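Local coordinates for protein amino Transferase (Eubacterium rectale, PDB 3ELE) that binds pyridoxal-5'-phosphate and, as a class I and II aminotransferase, probably transfers amino groups between amino acids and 2-oxo acids, at residues Ala83-Ala86 with Glu87-Asn91; Asp163-Glu166 with Glu167-Ala171; Val260-Pro263 with Asp264-Asp268; Glu350-Glu354 with Glu355-Ile359; Tyr375-Asp378 with Arg379-Lys383. All blocks are in the same frame, centred on the assembly; numbering follows the deposited sequence.

Contact 1: residues Ala83-Ala86 with Glu87-Asn91; sequences AAIA and EFLNN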
# COMPACT_ATOMS: atom_id res chain seq x y z
N ALA A 83 -8.30 -18.46 -4.50
CA ALA A 83 -8.81 -19.86 -4.51
C ALA A 83 -8.03 -20.76 -3.56
O ALA A 83 -8.63 -21.47 -2.78
CB ALA A 83 -8.80 -20.44 -5.93
N ALA A 84 -6.70 -20.70 -3.62
CA ALA A 84 -5.78 -21.46 -2.75
C ALA A 84 -5.96 -21.17 -1.25
O ALA A 84 -5.86 -22.10 -0.43
CB ALA A 84 -4.32 -21.20 -3.14
N ILE A 85 -6.22 -19.91 -0.91
CA ILE A 85 -6.49 -19.50 0.49
C ILE A 85 -7.89 -19.97 0.91
O ILE A 85 -8.03 -20.52 1.99
CB ILE A 85 -6.38 -17.98 0.70
CG1 ILE A 85 -4.95 -17.52 0.47
CG2 ILE A 85 -6.86 -17.54 2.14
CD1 ILE A 85 -4.80 -16.00 0.42
N ALA A 86 -8.91 -19.76 0.07
CA ALA A 86 -10.28 -20.22 0.39
C ALA A 86 -10.30 -21.72 0.69
O ALA A 86 -10.85 -22.14 1.71
CB ALA A 86 -11.25 -19.89 -0.75
N GLU A 87 -9.63 -22.51 -0.17
CA GLU A 87 -9.55 -23.97 -0.04
C GLU A 87 -8.75 -24.44 1.19
O GLU A 87 -9.13 -25.43 1.83
CB GLU A 87 -8.98 -24.60 -1.33
CG GLU A 87 -9.93 -24.44 -2.55
CD GLU A 87 -9.28 -24.72 -3.92
OE1 GLU A 87 -8.14 -25.25 -3.97
OE2 GLU A 87 -9.92 -24.41 -4.96
N PHE A 88 -7.65 -23.75 1.50
CA PHE A 88 -6.85 -24.01 2.70
C PHE A 88 -7.67 -23.73 3.98
O PHE A 88 -7.61 -24.51 4.92
CB PHE A 88 -5.54 -23.20 2.73
CG PHE A 88 -4.84 -23.21 4.08
CD1 PHE A 88 -4.14 -24.34 4.49
CD2 PHE A 88 -4.96 -22.13 4.95
CE1 PHE A 88 -3.53 -24.39 5.76
CE2 PHE A 88 -4.36 -22.16 6.22
CZ PHE A 88 -3.65 -23.28 6.63
N LEU A 89 -8.37 -22.60 4.01
CA LEU A 89 -9.22 -22.19 5.15
C LEU A 89 -10.39 -23.17 5.37
O LEU A 89 -10.69 -23.52 6.51
CB LEU A 89 -9.74 -20.75 4.99
CG LEU A 89 -8.72 -19.60 5.04
CD1 LEU A 89 -9.40 -18.22 4.71
CD2 LEU A 89 -7.98 -19.56 6.37
N ASN A 90 -11.03 -23.60 4.28
CA ASN A 90 -12.12 -24.59 4.34
C ASN A 90 -11.62 -25.95 4.87
O ASN A 90 -12.26 -26.54 5.73
CB ASN A 90 -12.81 -24.74 2.97
CG ASN A 90 -13.43 -23.44 2.48
OD1 ASN A 90 -13.54 -22.46 3.22
ND2 ASN A 90 -13.79 -23.40 1.19
N ASN A 91 -10.47 -26.42 4.39
CA ASN A 91 -9.87 -27.68 4.86
C ASN A 91 -9.40 -27.64 6.32
O ASN A 91 -9.39 -28.69 6.98
CB ASN A 91 -8.73 -28.14 3.95
CG ASN A 91 -9.20 -28.62 2.56
OD1 ASN A 91 -10.31 -29.16 2.40
ND2 ASN A 91 -8.33 -28.45 1.55

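Contact 2: residues Asp163-Glu166 with Glu167-Ala171; sequences DALE and ERINA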
# COMPACT_ATOMS: atom_id res chain seq x y z
N ASP A 163 -18.94 -6.68 30.75
CA ASP A 163 -19.71 -5.57 31.35
C ASP A 163 -19.18 -4.22 30.83
O ASP A 163 -19.97 -3.39 30.31
CB ASP A 163 -19.68 -5.62 32.89
CG ASP A 163 -20.56 -6.75 33.47
OD1 ASP A 163 -21.20 -7.51 32.72
OD2 ASP A 163 -20.62 -6.88 34.72
N ALA A 164 -17.86 -4.04 30.92
CA ALA A 164 -17.17 -2.85 30.43
C ALA A 164 -17.41 -2.69 28.92
O ALA A 164 -17.75 -1.60 28.48
CB ALA A 164 -15.64 -2.92 30.73
N LEU A 165 -17.30 -3.78 28.16
CA LEU A 165 -17.52 -3.73 26.70
C LEU A 165 -18.94 -3.29 26.37
O LEU A 165 -19.10 -2.35 25.61
CB LEU A 165 -17.21 -5.05 25.98
CG LEU A 165 -17.57 -5.19 24.49
CD1 LEU A 165 -17.04 -4.01 23.63
CD2 LEU A 165 -17.07 -6.53 23.96
N GLU A 166 -19.93 -3.98 26.95
CA GLU A 166 -21.35 -3.68 26.72
C GLU A 166 -21.71 -2.22 27.02
O GLU A 166 -22.50 -1.61 26.30
CB GLU A 166 -22.24 -4.62 27.55
CG GLU A 166 -23.74 -4.43 27.26
CD GLU A 166 -24.65 -5.49 27.83
OE1 GLU A 166 -24.18 -6.42 28.52
OE2 GLU A 166 -25.87 -5.38 27.57
N GLU A 167 -21.13 -1.69 28.10
CA GLU A 167 -21.33 -0.30 28.53
C GLU A 167 -20.78 0.72 27.51
O GLU A 167 -21.32 1.82 27.39
CB GLU A 167 -20.69 -0.10 29.92
CG GLU A 167 -21.01 1.21 30.63
CD GLU A 167 -20.27 1.38 31.97
OE1 GLU A 167 -19.59 0.44 32.46
OE2 GLU A 167 -20.37 2.49 32.54
N ARG A 168 -19.73 0.35 26.77
CA ARG A 168 -19.12 1.23 25.73
C ARG A 168 -19.70 1.06 24.32
O ARG A 168 -19.28 1.76 23.40
CB ARG A 168 -17.60 1.03 25.72
CG ARG A 168 -16.96 1.60 26.96
CD ARG A 168 -15.59 1.07 27.20
NE ARG A 168 -14.96 1.73 28.35
CZ ARG A 168 -15.25 1.50 29.64
NH1 ARG A 168 -16.19 0.62 30.01
NH2 ARG A 168 -14.60 2.18 30.58
N ILE A 169 -20.65 0.14 24.14
CA ILE A 169 -21.34 -0.07 22.87
C ILE A 169 -22.52 0.91 22.86
O ILE A 169 -23.26 0.97 23.84
CB ILE A 169 -21.88 -1.51 22.71
CG1 ILE A 169 -20.75 -2.52 22.53
CG2 ILE A 169 -22.83 -1.61 21.50
CD1 ILE A 169 -21.22 -3.97 22.64
N ASN A 170 -22.69 1.63 21.75
CA ASN A 170 -23.79 2.60 21.56
C ASN A 170 -24.19 2.69 20.07
O ASN A 170 -23.69 1.90 19.24
CB ASN A 170 -23.41 3.98 22.17
CG ASN A 170 -22.12 4.57 21.58
OD1 ASN A 170 -22.07 4.93 20.41
ND2 ASN A 170 -21.12 4.74 22.41
N ALA A 171 -25.06 3.63 19.74
CA ALA A 171 -25.50 3.84 18.35
C ALA A 171 -24.35 4.17 17.37
O ALA A 171 -24.48 3.89 16.21
CB ALA A 171 -26.59 4.92 18.29
O HOH W 1 -24.65 -0.14 26.02

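Contact 3: residues Val260-Pro263 with Asp264-Asp268; sequences VLVP and DEVYD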
# COMPACT_ATOMS: atom_id res chain seq x y z
N VAL A 260 -7.95 -9.50 3.30
CA VAL A 260 -9.19 -9.20 3.98
C VAL A 260 -10.15 -10.30 3.49
O VAL A 260 -10.32 -10.51 2.28
CB VAL A 260 -9.77 -7.82 3.66
CG1 VAL A 260 -11.17 -7.67 4.31
CG2 VAL A 260 -8.83 -6.70 4.17
N LEU A 261 -10.76 -11.00 4.44
CA LEU A 261 -11.70 -12.07 4.15
C LEU A 261 -13.09 -11.53 4.43
O LEU A 261 -13.35 -11.07 5.56
CB LEU A 261 -11.38 -13.26 5.04
CG LEU A 261 -12.27 -14.50 5.05
CD1 LEU A 261 -12.42 -15.09 3.68
CD2 LEU A 261 -11.66 -15.49 6.05
N VAL A 262 -13.95 -11.54 3.41
CA VAL A 262 -15.36 -11.05 3.50
C VAL A 262 -16.34 -12.25 3.31
O VAL A 262 -16.66 -12.60 2.17
CB VAL A 262 -15.65 -9.93 2.46
CG1 VAL A 262 -17.07 -9.38 2.63
CG2 VAL A 262 -14.66 -8.78 2.58
N PRO A 263 -16.83 -12.87 4.41
CA PRO A 263 -17.77 -14.01 4.29
C PRO A 263 -19.08 -13.69 3.57
O PRO A 263 -19.49 -12.54 3.55
CB PRO A 263 -18.07 -14.39 5.76
CG PRO A 263 -16.96 -13.80 6.54
CD PRO A 263 -16.56 -12.57 5.83
N ASP A 264 -19.72 -14.71 3.01
CA ASP A 264 -21.02 -14.56 2.38
C ASP A 264 -22.11 -14.22 3.41
O ASP A 264 -23.06 -13.53 3.06
CB ASP A 264 -21.43 -15.81 1.56
CG ASP A 264 -20.70 -15.93 0.22
OD1 ASP A 264 -19.83 -15.11 -0.12
OD2 ASP A 264 -21.03 -16.90 -0.51
N GLU A 265 -21.92 -14.64 4.67
CA GLU A 265 -22.92 -14.46 5.73
C GLU A 265 -22.96 -13.06 6.34
O GLU A 265 -23.77 -12.83 7.22
CB GLU A 265 -22.79 -15.53 6.84
CG GLU A 265 -23.10 -16.96 6.37
CD GLU A 265 -22.05 -17.54 5.43
OE1 GLU A 265 -20.86 -17.17 5.55
OE2 GLU A 265 -22.40 -18.37 4.58
N VAL A 266 -22.11 -12.14 5.90
CA VAL A 266 -22.22 -10.73 6.30
C VAL A 266 -23.56 -10.23 5.75
O VAL A 266 -24.08 -10.81 4.77
CB VAL A 266 -21.05 -9.83 5.83
CG1 VAL A 266 -19.76 -10.23 6.53
CG2 VAL A 266 -20.86 -9.86 4.30
N TYR A 267 -24.11 -9.18 6.37
CA TYR A 267 -25.43 -8.58 6.03
C TYR A 267 -25.69 -8.45 4.50
O TYR A 267 -26.79 -8.72 4.04
CB TYR A 267 -25.61 -7.19 6.74
CG TYR A 267 -24.83 -6.08 6.05
CD1 TYR A 267 -23.42 -6.06 6.08
CD2 TYR A 267 -25.49 -5.14 5.26
CE1 TYR A 267 -22.69 -5.08 5.38
CE2 TYR A 267 -24.77 -4.16 4.57
CZ TYR A 267 -23.36 -4.14 4.64
OH TYR A 267 -22.64 -3.18 3.97
N ASP A 268 -24.65 -8.06 3.75
CA ASP A 268 -24.70 -7.89 2.29
C ASP A 268 -23.25 -7.99 1.76
O ASP A 268 -22.53 -7.00 1.72
CB ASP A 268 -25.38 -6.54 1.94
CG ASP A 268 -25.72 -6.39 0.46
OD1 ASP A 268 -25.05 -6.96 -0.43
OD2 ASP A 268 -26.70 -5.67 0.17

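Contact 4: residues Glu350-Glu354 with Glu355-Ile359; sequences EKAKE and EDVLI. With EDO (1,2-ethanediol), chain G.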
# COMPACT_ATOMS: atom_id res chain seq x y z
N GLU A 350 12.57 2.51 33.59
CA GLU A 350 13.80 3.27 33.82
C GLU A 350 14.75 2.50 34.72
O GLU A 350 15.95 2.49 34.45
CB GLU A 350 13.54 4.67 34.43
CG GLU A 350 12.95 5.70 33.45
CD GLU A 350 13.89 6.09 32.30
OE1 GLU A 350 15.12 5.83 32.37
OE2 GLU A 350 13.40 6.68 31.32
N LYS A 351 14.23 1.89 35.79
CA LYS A 351 15.05 1.04 36.68
C LYS A 351 15.62 -0.19 35.93
O LYS A 351 16.77 -0.57 36.15
CB LYS A 351 14.27 0.61 37.92
CG LYS A 351 13.92 1.74 38.90
CD LYS A 351 15.16 2.30 39.55
CE LYS A 351 14.85 3.31 40.65
NZ LYS A 351 16.15 3.80 41.24
N ALA A 352 14.81 -0.78 35.06
CA ALA A 352 15.24 -1.89 34.19
C ALA A 352 16.39 -1.39 33.32
O ALA A 352 17.43 -2.04 33.23
CB ALA A 352 14.09 -2.37 33.31
N LYS A 353 16.20 -0.20 32.73
CA LYS A 353 17.20 0.47 31.87
C LYS A 353 18.57 0.63 32.56
O LYS A 353 19.60 0.53 31.89
CB LYS A 353 16.69 1.85 31.38
CG LYS A 353 16.80 2.09 29.91
CD LYS A 353 16.24 3.45 29.58
CE LYS A 353 15.89 3.60 28.12
NZ LYS A 353 15.35 4.97 27.84
N GLU A 354 18.59 0.82 33.89
CA GLU A 354 19.85 0.90 34.67
C GLU A 354 20.74 -0.36 34.57
O GLU A 354 21.94 -0.28 34.86
CB GLU A 354 19.61 1.16 36.17
CG GLU A 354 18.88 2.46 36.54
CD GLU A 354 18.73 2.67 38.06
OE1 GLU A 354 18.86 1.71 38.85
OE2 GLU A 354 18.48 3.82 38.48
N GLU A 355 20.14 -1.51 34.24
CA GLU A 355 20.86 -2.79 34.08
C GLU A 355 20.82 -3.29 32.63
O GLU A 355 21.01 -4.49 32.37
CB GLU A 355 20.28 -3.86 35.02
CG GLU A 355 20.13 -3.43 36.49
CD GLU A 355 21.41 -2.90 37.10
OE1 GLU A 355 22.49 -3.44 36.77
OE2 GLU A 355 21.34 -1.94 37.90
N ASP A 356 20.57 -2.36 31.70
CA ASP A 356 20.50 -2.62 30.26
C ASP A 356 19.44 -3.63 29.80
O ASP A 356 19.62 -4.32 28.79
CB ASP A 356 21.90 -2.93 29.70
CG ASP A 356 22.81 -1.72 29.72
OD1 ASP A 356 22.47 -0.73 29.03
OD2 ASP A 356 23.88 -1.78 30.38
N VAL A 357 18.32 -3.67 30.53
CA VAL A 357 17.15 -4.47 30.18
C VAL A 357 16.18 -3.48 29.56
O VAL A 357 15.68 -2.57 30.24
CB VAL A 357 16.55 -5.18 31.40
CG1 VAL A 357 15.23 -5.87 31.03
CG2 VAL A 357 17.57 -6.20 31.97
N LEU A 358 15.90 -3.68 28.27
CA LEU A 358 15.06 -2.80 27.49
C LEU A 358 13.67 -3.44 27.32
O LEU A 358 13.45 -4.29 26.47
CB LEU A 358 15.73 -2.44 26.15
CG LEU A 358 17.24 -2.10 26.23
CD1 LEU A 358 17.75 -1.67 24.87
CD2 LEU A 358 17.53 -1.03 27.25
N ILE A 359 12.77 -3.04 28.20
CA ILE A 359 11.37 -3.51 28.23
C ILE A 359 10.51 -2.30 28.01
O ILE A 359 10.96 -1.18 28.19
CB ILE A 359 11.02 -4.30 29.52
CG1 ILE A 359 11.33 -3.50 30.81
CG2 ILE A 359 11.80 -5.56 29.50
CD1 ILE A 359 11.04 -4.24 32.09
C1 EDO G . 23.31 1.91 32.96
O1 EDO G . 23.65 1.96 34.35
C2 EDO G . 23.81 3.17 32.27
O2 EDO G . 22.95 3.46 31.16
O HOH W 2 20.81 1.20 29.81

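Contact 5: residues Tyr375-Asp378 with Arg379-Lys383; sequences YCVD and REMIK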
# COMPACT_ATOMS: atom_id res chain seq x y z
N TYR A 375 9.85 -11.72 23.05
CA TYR A 375 10.79 -12.87 23.07
C TYR A 375 11.13 -13.45 21.70
O TYR A 375 11.76 -14.52 21.61
CB TYR A 375 10.43 -13.92 24.13
CG TYR A 375 9.04 -14.47 24.04
CD1 TYR A 375 8.76 -15.57 23.22
CD2 TYR A 375 8.01 -13.93 24.80
CE1 TYR A 375 7.47 -16.09 23.15
CE2 TYR A 375 6.71 -14.48 24.74
CZ TYR A 375 6.46 -15.57 23.91
OH TYR A 375 5.21 -16.13 23.80
N CYS A 376 10.83 -12.68 20.64
CA CYS A 376 11.32 -12.91 19.27
C CYS A 376 12.79 -12.38 19.27
O CYS A 376 13.20 -11.46 18.53
CB CYS A 376 10.42 -12.19 18.26
SG CYS A 376 9.94 -10.49 18.76
N VAL A 377 13.58 -13.01 20.13
CA VAL A 377 14.95 -12.61 20.45
C VAL A 377 15.79 -13.86 20.49
O VAL A 377 15.25 -14.97 20.39
CB VAL A 377 15.01 -11.91 21.85
CG1 VAL A 377 14.10 -10.65 21.90
CG2 VAL A 377 14.65 -12.90 22.99
N ASP A 378 17.09 -13.68 20.69
CA ASP A 378 18.02 -14.78 20.75
C ASP A 378 17.87 -15.52 22.08
O ASP A 378 17.88 -14.89 23.14
CB ASP A 378 19.45 -14.26 20.58
CG ASP A 378 20.43 -15.34 20.17
OD1 ASP A 378 20.58 -16.37 20.88
OD2 ASP A 378 21.08 -15.14 19.12
N ARG A 379 17.74 -16.85 22.00
CA ARG A 379 17.58 -17.71 23.18
C ARG A 379 18.68 -17.50 24.23
O ARG A 379 18.38 -17.41 25.41
CB ARG A 379 17.53 -19.19 22.74
CG ARG A 379 17.32 -20.19 23.88
CD ARG A 379 17.05 -21.63 23.39
NE ARG A 379 16.87 -22.51 24.54
CZ ARG A 379 17.84 -23.13 25.22
NH1 ARG A 379 19.14 -23.02 24.87
NH2 ARG A 379 17.52 -23.89 26.28
N GLU A 380 19.93 -17.39 23.79
CA GLU A 380 21.07 -17.21 24.71
C GLU A 380 21.03 -15.85 25.43
O GLU A 380 21.47 -15.77 26.58
CB GLU A 380 22.43 -17.43 24.01
CG GLU A 380 22.54 -18.73 23.17
CD GLU A 380 21.99 -19.98 23.86
OE1 GLU A 380 22.57 -20.42 24.87
OE2 GLU A 380 20.98 -20.53 23.36
N MSE A 381 20.49 -14.82 24.77
CA MSE A 381 20.34 -13.49 25.37
C MSE A 381 19.35 -13.59 26.56
O MSE A 381 19.58 -12.96 27.59
CB MSE A 381 19.90 -12.44 24.33
CG MSE A 381 19.74 -11.03 24.86
SE MSE A 381 18.03 -10.78 25.80
CE MSE A 381 16.85 -10.24 24.34
N ILE A 382 18.27 -14.37 26.40
CA ILE A 382 17.29 -14.58 27.49
C ILE A 382 17.98 -15.17 28.74
O ILE A 382 17.75 -14.68 29.84
CB ILE A 382 16.08 -15.50 27.09
CG1 ILE A 382 15.29 -14.90 25.93
CG2 ILE A 382 15.13 -15.69 28.28
CD1 ILE A 382 14.08 -15.75 25.52
N LYS A 383 18.84 -16.17 28.55
CA LYS A 383 19.60 -16.78 29.66
C LYS A 383 20.61 -15.81 30.29
O LYS A 383 20.70 -15.73 31.52
CB LYS A 383 20.35 -18.04 29.22
CG LYS A 383 19.48 -19.14 28.64
CD LYS A 383 20.30 -20.37 28.41
CE LYS A 383 19.49 -21.49 27.81
NZ LYS A 383 20.34 -22.71 27.72

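Contact 1: residues Ala83-Ala86 with Glu87-Asn91
L89 lies alongside I85 one helical turn on, the two side chains pointing the same way. Followed outward, L89 CB rests 3.5 Å from I85 O, and L89 CG moves in to 3.3 Å from that same oxygen. The branch then parts: L89 CD1 runs against the methyl I85 CG2 at 3.7 Å. It can do so because CG of L89 is swung beside its own backbone N (chi1 -67°), while CG2 of I85 stands opposite its N and faces up the helix. The same carbonyl accepts the amide of L89, L89 N to I85 O at 2.9 Å.

This is about two and a half turns of the alpha helix 79-93, with i to i+4 bonds also from E87 N to A83 O, F88 N to A84 O and N90 N to A86 O. I85 and L89 form its buried stripe, which packs on Y259 of strand 258-261, while I85 also reaches L102 and M104 of strand 102-105.

On the outer side, E87 is exposed and extended beyond CG; its CG passes 3.3 Å from A83 O and its carboxylate OE2 ends 4.2 Å from A83 CB. The amide of N90 folds back over A86 O but spends its bonds on the chain beyond the helix, ND2 on F97 O and OD1 on T95 OG1.

Contact 2: residues Asp163-Glu166 with Glu167-Ala171
R168 turns back over the last turn of the helix and holds A164 O twice. Its NH1 donates to A164 O at 3.1 Å with the oxygen at the edge of the guanidinium, in its plane, and its backbone N reaches A164 O at 3.3 Å from the opposite face of the carbonyl. The chain, extended from CG to NE, starts beside the backbone N (chi1 -70°) and thus runs back along the helix, bringing NH1 within 3.7 Å of A164 CB. With an alanine in place of this arginine, A164 O would probably keep just the backbone amide of these two donors, and the methyl of A164 would lose its cover on the side where NH1 now lies.

The closely packed, buried side is apolar: I169 CG1 rests 3.5 Å from L165 O and meets L165 CD1 at 4.1 Å, the two side chains crossing at a slant. The outer side is looser. E167 and D163 are exposed, joined through the backbone bond from E167 N to D163 O, and the weak bond from I169 N to E166 O is seconded by a water that donates to E166 O at 2.6 Å and to I169 O. The carboxylate of E166 leads off to a salt bridge with K203.

Here the short helix 162-167 unwinds toward strand 173-178: L165 and I169 pack on helix 191-208 and on I128 of strand 126-130, and R168 lies on V149 and V151 of edge strand 147-151.

Contact 3: residues Val260-Pro263 with Asp264-Asp268
P263 and V266 occupy the two ends of a type I beta turn, which carries the chain from strand 258-261 toward helix 269-282. The side chains meet at about a right angle, with P263 CD 4.0 Å from V266 CG1. V266 also touches V262, again nearly at a right angle, through V266 CG2 and V262 CG1 at 4.2 Å. One valine thus packs against two successive residues of the incoming chain. At the turn's corner E265 bends at chi2 (70°), and this fold brings its OE1 to 3.9 Å from P263 CB.

The next shell is polar and fixes the ends of the turn. N101 ND2 donates to both V262 O and D264 OD1, bridging the strand end and the first corner, while E265 OE2 is bonded to H96. Beyond V266, the amide of Y267 goes to N239 OD1, and the Y267 side chain packs on V4 of the second subunit. D268 is the N-cap of helix 269-282, its OD1 accepting from E271 N. V262 and D264 both lie on K269 in the first turn of that helix. Back at the turn, V266 CG2, set between its own backbone N and carbonyl carbon (chi1 -67° for CG1), comes 3.1 Å from P263 O.

Contact 4: residues Glu350-Glu354 with Glu355-Ile359
A352 O accepts two amides from opposite faces of its carbonyl plane: E355 N at 2.9 Å and, two residues later, V357 N at 3.3 Å. Both donors stand well out of that plane, one on each side. D356 N closes on K353 O at 3.1 Å. D356 has positive phi (59°), the backbone turn that lets the chain reverse without a glycine. The pair of bonds from V357 N to A352 O and from D356 N to K353 O is a Schellman motif, with D356 as its C-prime residue, and ends helix 345-353 before strand 357-358. The reversal sets the methyl of A352 against the chain that follows, A352 CB lying 3.8 Å from I359 CD1, just past the strand, and 4.2 Å from V357 CB. K353 CG also meets L358 CD2 at a slant.

At the polar rim a water donates to K353 O and, at 2.7 Å, to D356 OD1, which also pairs with R28. A 1,2-ethanediol, probably from the crystallisation liquor, donates through O1 to E354 O. E355 bends at chi2 (-54°), folding its carboxylate back beside E354 O. The carboxylates of E354 and E355 come near each other, and K395 forms salt bridges to both. A lysine in place of E355 would probably set a like charge against K395 and cost it one of its two acid partners. The chain of E355 also packs on I392 of helix 379-396.

Contact 5: residues Tyr375-Asp378 with Arg379-Lys383
D378 OD1 accepts the amide of E380, OD1 to E380 N at 3.2 Å, through its anti lone pair, the one turned away from OD2. Its CG lies opposite the backbone N (chi1 -161°), which swings the carboxylate over the first turn of the helix. D378 O adds two weak bonds, from M381 N at 3.1 Å and from I382 N at 3.3 Å. Further along the surface, R379 NH1 makes a weak salt bridge to E380 OE2.

Inward of this polar layer V377 carries the packing. Its CG2 meets I382 CG1 at 3.6 Å, the side chains crossing at about a right angle. In one of its two conformers the selenomethionine M381, bent at chi2 and chi3, puts its methyl CE near V377, a contact the other may not keep. Y375 CB touches I382 CD1 more lightly, at 4.3 Å. Beyond the two segments, N312 of helix 306-323 donates to Y375 O and packs on I382.

The arrangement is a helix N-cap at D378 with a hydrophobic staple across it, V377 at N' against I382 at N4, at the start of the C-terminal helix 379-396.

In the fold
All five contacts are local and follow one another in series, none crossing or enclosing another. Contact 1 lies within helix 79-93. Contact 2 ends helix 162-167 ahead of strand 173-178, and contact 3 turns the chain out of strand 258-261 toward helix 269-282. Contacts 1 and 2 pack on the seven-stranded mixed sheet and contact 3 begins in it; contacts 1 and 3 touch where L89 CD1 packs on L261 CD2 at 3.8 Å. Contacts 4 and 5 lie across the chain's centre from contact 3, about 16 Å apart, centre to centre: contact 4 closes the end of helix 345-353, and contact 5 opens helix 379-396, onto which E355 and V357 also pack.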